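Local coordinates for protein TonB-dependent siderophore receptor (Pseudomonas aeruginosa 39016, PDB 5NEC) that probably takes up iron-siderophore complexes, and siderophore-drug conjugates, across the outer membrane with energy passed on through TonB, at residues 125-130 with 147-152; 244-249 with 715-720. All blocks are in the same frame, centred on the assembly; numbering follows the deposited sequence.

In the fold
Contact 1 (125-130 with 147-152) has its centre about 10 Å from the centre of the chain, within the mixed sheet of the plug. The centre of contact 2 (244-249 with 715-720) lies about 23 Å from the chain centre, where two short strands, in segments 466 residues apart, meet among the loops between barrel strands. The two contacts share no strand. Contact 2, although farther out, is the more completely buried; contact 1 mixes buried with partly exposed residues. Contact 1 has an apolar face and a polar face built round a buried carboxylate. Contact 2 has three backbone bonds, a tyrosine ring over the neighbouring backbone, and polar side-chain ends bonded to other loops.

Contact 1: residues 125-130 with 147-152; sequences EQIEVS and LNLVSK
Glu128 and Asn148 stand side by side on one face of an antiparallel strand pair, pointing the same way, and are joined at their tips: Asn148 ND2 donates to Glu128 OE1 at 3.3 Å. ND2 meets OE1 from above the carboxylate plane, whereas OE1 lies almost in the amide plane of Asn148; the two planes are 69° apart. Gln126, two residues back on the same face, grips the other oxygen, with NE2 2.8 Å from Glu128 OE2, on the anti lone pair of that oxygen. With CG anti to the carbonyl carbon (chi1 -55°) and an extended chain, Glu128 reaches over Val150, whose CG2 lies 3.6 Å from Glu128 OE2 and also packs against Gln126 CG. Ser38 OG and Ala39 N bond to the two carboxylate oxygens as well, so each has two partners; Asn148 OD1 is taken by Gly110 N.

These strands are neighbours in the mixed sheet of the plug domain, the part that fills the barrel of TonB-dependent receptors, with strand 54-57 flanking one and strand 106-108 the other. Glu128 and Asn148 form a hydrogen-bonded pair, with Glu128 N to Asn148 O and Asn148 N to Glu128 O both 2.8 Å.

On the reverse face the contact is purely apolar. Leu149 turns CD2 to Ile127 CG2, 4.0 Å away, and Leu147 lays CD2 against both methyls of Val129; helix 70-74 covers Ile127, Val129 and Leu149. At the end of the pair Glu125 N donates to Val150 O at 2.8 Å, and the Glu125 side chain crosses that of Lys152 at about a right angle. Their charged atoms stay apart, Lys152 NZ forming a salt bridge with Asp177 and a hydrogen bond to Phe122 O.

Contact 2: residues 244-249 with 715-720; sequences IPYAKS and HYASQA
Ile244 and Ala717 serve each other twice: Ile244 N donates to Ala717 O at 2.9 Å, and Ala717 N returns a bond to Ile244 O at 3.0 Å. Both are close to straight at the hydrogen, and they make this an antiparallel hydrogen-bonded pair. A third bond, from Tyr246 N to His715 O, is 3.1 Å long and of poorer geometry, because the donor stands above the carbonyl plane, 38° out of it. The same oxygen also receives a CA-H contact from Pro245, whose nitrogen, closed into its ring, has no hydrogen to give.

The Tyr246 ring lies over the backbone at Tyr716, one face covering Tyr716 C and Ala717 N. Tyr246 CG is anti to the carbonyl carbon (chi1 -67°), which carries the ring across to the opposing strand, and Tyr246 CE1 comes within 4.1 Å of Ala717 CB. The hydroxyl at its tip hydrogen-bonds to Tyr712 O. Nearer the backbone, Tyr716 CB abuts Ile244 O at 3.3 Å, while the Tyr716 ring leads away toward Trp313 and Pro316.

The extended Gln719 side chain passes Ile244 at a slant, its OE1 3.6 Å from Ile244 CG1; the amide's NE2 is satisfied by Arg265 O. His715 ND1 is engaged by Ser319 OG, so both ends of segment 715-720 are tied to other loops. Strand 716-719 is the middle of a small three-stranded antiparallel sheet, between 244-245 and 708-711, formed by segments that connect barrel strands, an arrangement consistent with the long, structured loops of TonB-dependent receptor barrels.

Contact 1: residues 125-130 with 147-152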
loop_
_atom_site.group_PDB
_atom_site.type_symbol
_atom_site.label_atom_id
_atom_site.label_comp_id
_atom_site.label_asym_id
_atom_site.label_seq_id
_atom_site.Cartn_x
_atom_site.Cartn_y
_atom_site.Cartn_z
ATOM N N GLU A 125 -9.870 -6.395 6.841
ATOM C CA GLU A 125 -10.183 -6.193 8.253
ATOM C C GLU A 125 -9.302 -5.079 8.805
ATOM O O GLU A 125 -9.783 -4.180 9.499
ATOM C CB GLU A 125 -9.923 -7.497 9.023
ATOM C CG GLU A 125 -10.490 -7.553 10.433
ATOM C CD GLU A 125 -12.012 -7.632 10.486
ATOM O OE1 GLU A 125 -12.655 -8.199 9.558
ATOM O OE2 GLU A 125 -12.562 -7.134 11.493
ATOM N N GLN A 126 -8.008 -5.154 8.487
ATOM C CA GLN A 126 -7.017 -4.195 8.965
ATOM C C GLN A 126 -5.734 -4.260 8.125
ATOM O O GLN A 126 -5.506 -5.220 7.388
ATOM C CB GLN A 126 -6.684 -4.447 10.448
ATOM C CG GLN A 126 -5.990 -5.776 10.693
ATOM C CD GLN A 126 -6.017 -6.232 12.149
ATOM O OE1 GLN A 126 -6.956 -5.956 12.909
ATOM N NE2 GLN A 126 -4.968 -6.939 12.546
ATOM N N ILE A 127 -4.901 -3.232 8.286
ATOM C CA ILE A 127 -3.641 -3.088 7.566
ATOM C C ILE A 127 -2.493 -3.010 8.577
ATOM O O ILE A 127 -2.447 -2.097 9.393
ATOM C CB ILE A 127 -3.679 -1.824 6.675
ATOM C CG1 ILE A 127 -4.788 -1.956 5.620
ATOM C CG2 ILE A 127 -2.340 -1.567 6.003
ATOM C CD1 ILE A 127 -5.345 -0.624 5.181
ATOM N N GLU A 128 -1.568 -3.961 8.506
ATOM C CA GLU A 128 -0.448 -4.039 9.450
ATOM C C GLU A 128 0.847 -3.550 8.788
ATOM O O GLU A 128 1.319 -4.151 7.826
ATOM C CB GLU A 128 -0.305 -5.475 9.961
ATOM C CG GLU A 128 -1.599 -6.013 10.574
ATOM C CD GLU A 128 -1.496 -7.429 11.125
ATOM O OE1 GLU A 128 -0.490 -8.122 10.862
ATOM O OE2 GLU A 128 -2.453 -7.853 11.818
ATOM N N VAL A 129 1.401 -2.451 9.306
ATOM C CA VAL A 129 2.612 -1.826 8.768
ATOM C C VAL A 129 3.812 -2.143 9.656
ATOM O O VAL A 129 3.910 -1.632 10.751
ATOM C CB VAL A 129 2.451 -0.284 8.672
ATOM C CG1 VAL A 129 3.592 0.347 7.871
ATOM C CG2 VAL A 129 1.111 0.069 8.033
ATOM N N SER A 130 4.718 -2.987 9.174
ATOM C CA SER A 130 6.026 -3.203 9.814
ATOM C C SER A 130 7.042 -2.242 9.227
ATOM O O SER A 130 7.317 -2.289 8.034
ATOM C CB SER A 130 6.508 -4.627 9.569
ATOM O OG SER A 130 5.811 -5.502 10.420
ATOM N N LEU A 147 3.975 -4.341 4.375
ATOM C CA LEU A 147 2.540 -4.197 4.594
ATOM C C LEU A 147 1.960 -5.593 4.633
ATOM O O LEU A 147 2.262 -6.403 3.765
ATOM C CB LEU A 147 1.864 -3.422 3.462
ATOM C CG LEU A 147 2.364 -2.014 3.121
ATOM C CD1 LEU A 147 1.605 -1.457 1.935
ATOM C CD2 LEU A 147 2.205 -1.088 4.309
ATOM N N ASN A 148 1.149 -5.869 5.647
ATOM C CA ASN A 148 0.370 -7.084 5.713
ATOM C C ASN A 148 -1.124 -6.759 5.772
ATOM O O ASN A 148 -1.615 -6.182 6.751
ATOM C CB ASN A 148 0.778 -7.942 6.916
ATOM C CG ASN A 148 0.124 -9.311 6.895
ATOM O OD1 ASN A 148 -0.029 -9.931 5.832
ATOM N ND2 ASN A 148 -0.297 -9.773 8.058
ATOM N N LEU A 149 -1.829 -7.157 4.715
ATOM C CA LEU A 149 -3.243 -6.885 4.553
ATOM C C LEU A 149 -4.062 -8.083 5.030
ATOM O O LEU A 149 -4.004 -9.148 4.411
ATOM C CB LEU A 149 -3.545 -6.593 3.079
ATOM C CG LEU A 149 -2.653 -5.589 2.361
ATOM C CD1 LEU A 149 -3.277 -5.278 1.014
ATOM C CD2 LEU A 149 -2.439 -4.325 3.175
ATOM N N VAL A 150 -4.819 -7.907 6.110
ATOM C CA VAL A 150 -5.600 -9.001 6.694
ATOM C C VAL A 150 -6.990 -9.073 6.023
ATOM O O VAL A 150 -7.770 -8.126 6.112
ATOM C CB VAL A 150 -5.739 -8.821 8.236
ATOM C CG1 VAL A 150 -6.412 -10.031 8.884
ATOM C CG2 VAL A 150 -4.368 -8.569 8.876
ATOM N N SER A 151 -7.284 -10.182 5.342
ATOM C CA SER A 151 -8.575 -10.388 4.659
ATOM C C SER A 151 -9.708 -10.652 5.618
ATOM O O SER A 151 -9.526 -11.337 6.620
ATOM C CB SER A 151 -8.538 -11.616 3.757
ATOM O OG SER A 151 -7.653 -11.442 2.690
ATOM N N LYS A 152 -10.891 -10.159 5.279
ATOM C CA LYS A 152 -12.127 -10.619 5.908
ATOM C C LYS A 152 -12.325 -12.098 5.555
ATOM O O LYS A 152 -12.251 -12.450 4.386
ATOM C CB LYS A 152 -13.309 -9.816 5.393
ATOM C CG LYS A 152 -13.331 -8.392 5.893
ATOM C CD LYS A 152 -14.434 -7.643 5.175
ATOM C CE LYS A 152 -14.428 -6.174 5.519
ATOM N NZ LYS A 152 -15.649 -5.583 4.909
#

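Contact 2: residues 244-249 with 715-720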
loop_
_atom_site.group_PDB
_atom_site.type_symbol
_atom_site.label_atom_id
_atom_site.label_comp_id
_atom_site.label_asym_id
_atom_site.label_seq_id
_atom_site.Cartn_x
_atom_site.Cartn_y
_atom_site.Cartn_z
ATOM N N ILE A 244 1.034 16.128 -14.044
ATOM C CA ILE A 244 1.399 17.497 -14.349
ATOM C C ILE A 244 2.900 17.497 -14.540
ATOM O O ILE A 244 3.632 16.951 -13.701
ATOM C CB ILE A 244 1.033 18.424 -13.176
ATOM C CG1 ILE A 244 -0.463 18.317 -12.843
ATOM C CG2 ILE A 244 1.413 19.883 -13.455
ATOM C CD1 ILE A 244 -1.392 18.696 -13.983
ATOM N N PRO A 245 3.380 18.087 -15.654
ATOM C CA PRO A 245 4.824 18.090 -15.885
ATOM C C PRO A 245 5.616 18.960 -14.890
ATOM O O PRO A 245 5.103 19.966 -14.372
ATOM C CB PRO A 245 4.956 18.672 -17.302
ATOM C CG PRO A 245 3.719 19.470 -17.504
ATOM C CD PRO A 245 2.645 18.815 -16.701
ATOM N N TYR A 246 6.853 18.543 -14.627
ATOM C CA TYR A 246 7.835 19.393 -13.965
ATOM C C TYR A 246 8.161 20.573 -14.881
ATOM O O TYR A 246 8.279 20.420 -16.106
ATOM C CB TYR A 246 9.144 18.637 -13.665
ATOM C CG TYR A 246 9.015 17.540 -12.649
ATOM C CD1 TYR A 246 8.478 17.793 -11.385
ATOM C CD2 TYR A 246 9.441 16.235 -12.933
ATOM C CE1 TYR A 246 8.353 16.772 -10.445
ATOM C CE2 TYR A 246 9.329 15.220 -11.987
ATOM C CZ TYR A 246 8.785 15.489 -10.750
ATOM O OH TYR A 246 8.664 14.494 -9.803
ATOM N N ALA A 247 8.300 21.754 -14.279
ATOM C CA ALA A 247 8.907 22.903 -14.972
ATOM C C ALA A 247 10.307 22.479 -15.395
ATOM O O ALA A 247 10.899 21.599 -14.753
ATOM C CB ALA A 247 8.954 24.135 -14.071
ATOM N N LYS A 248 10.795 23.021 -16.508
ATOM C CA LYS A 248 12.112 22.648 -17.007
ATOM C C LYS A 248 12.980 23.904 -17.187
ATOM O O LYS A 248 12.967 24.556 -18.240
ATOM C CB LYS A 248 11.997 21.827 -18.300
ATOM C CG LYS A 248 13.311 21.172 -18.747
ATOM C CD LYS A 248 13.317 20.933 -20.247
ATOM C CE LYS A 248 14.711 20.803 -20.842
ATOM N NZ LYS A 248 15.473 19.749 -20.145
ATOM N N SER A 249 13.718 24.228 -16.129
ATOM C CA SER A 249 14.560 25.419 -16.088
ATOM C C SER A 249 15.926 25.110 -16.683
ATOM O O SER A 249 16.479 24.023 -16.484
ATOM C CB SER A 249 14.732 25.894 -14.647
ATOM O OG SER A 249 13.472 25.994 -14.018
ATOM N N HIS A 715 10.250 13.857 -15.471
ATOM C CA HIS A 715 9.188 14.268 -16.364
ATOM C C HIS A 715 7.970 14.894 -15.704
ATOM O O HIS A 715 7.515 15.943 -16.170
ATOM C CB HIS A 715 8.758 13.119 -17.272
ATOM C CG HIS A 715 9.898 12.431 -17.961
ATOM N ND1 HIS A 715 10.965 13.114 -18.505
ATOM C CD2 HIS A 715 10.135 11.118 -18.199
ATOM C CE1 HIS A 715 11.808 12.256 -19.048
ATOM N NE2 HIS A 715 11.328 11.039 -18.877
ATOM N N TYR A 716 7.433 14.273 -14.651
ATOM C CA TYR A 716 6.131 14.669 -14.099
ATOM C C TYR A 716 5.841 14.148 -12.686
ATOM O O TYR A 716 6.577 13.335 -12.146
ATOM C CB TYR A 716 4.996 14.232 -15.042
ATOM C CG TYR A 716 4.661 12.761 -14.971
ATOM C CD1 TYR A 716 5.525 11.803 -15.500
ATOM C CD2 TYR A 716 3.470 12.323 -14.356
ATOM C CE1 TYR A 716 5.236 10.458 -15.410
ATOM C CE2 TYR A 716 3.167 10.983 -14.274
ATOM C CZ TYR A 716 4.041 10.057 -14.817
ATOM O OH TYR A 716 3.751 8.742 -14.740
ATOM N N ALA A 717 4.744 14.645 -12.128
ATOM C CA ALA A 717 4.240 14.249 -10.829
ATOM C C ALA A 717 2.724 14.063 -10.884
ATOM O O ALA A 717 2.024 14.624 -11.740
ATOM C CB ALA A 717 4.563 15.321 -9.809
ATOM N N SER A 718 2.224 13.285 -9.934
ATOM C CA SER A 718 0.804 13.002 -9.826
ATOM C C SER A 718 0.162 14.005 -8.892
ATOM O O SER A 718 0.669 14.232 -7.812
ATOM C CB SER A 718 0.585 11.591 -9.297
ATOM O OG SER A 718 -0.783 11.405 -8.994
ATOM N N GLN A 719 -0.951 14.583 -9.319
ATOM C CA GLN A 719 -1.717 15.538 -8.524
ATOM C C GLN A 719 -2.822 14.809 -7.761
ATOM O O GLN A 719 -3.521 13.988 -8.321
ATOM C CB GLN A 719 -2.311 16.627 -9.435
ATOM C CG GLN A 719 -3.109 17.707 -8.710
ATOM C CD GLN A 719 -3.554 18.839 -9.647
ATOM O OE1 GLN A 719 -2.733 19.472 -10.321
ATOM N NE2 GLN A 719 -4.854 19.100 -9.686
ATOM N N ALA A 720 -2.995 15.118 -6.487
ATOM C CA ALA A 720 -3.983 14.436 -5.659
ATOM C C ALA A 720 -5.352 15.012 -5.910
ATOM O O ALA A 720 -5.511 16.039 -6.582
ATOM C CB ALA A 720 -3.638 14.585 -4.185
#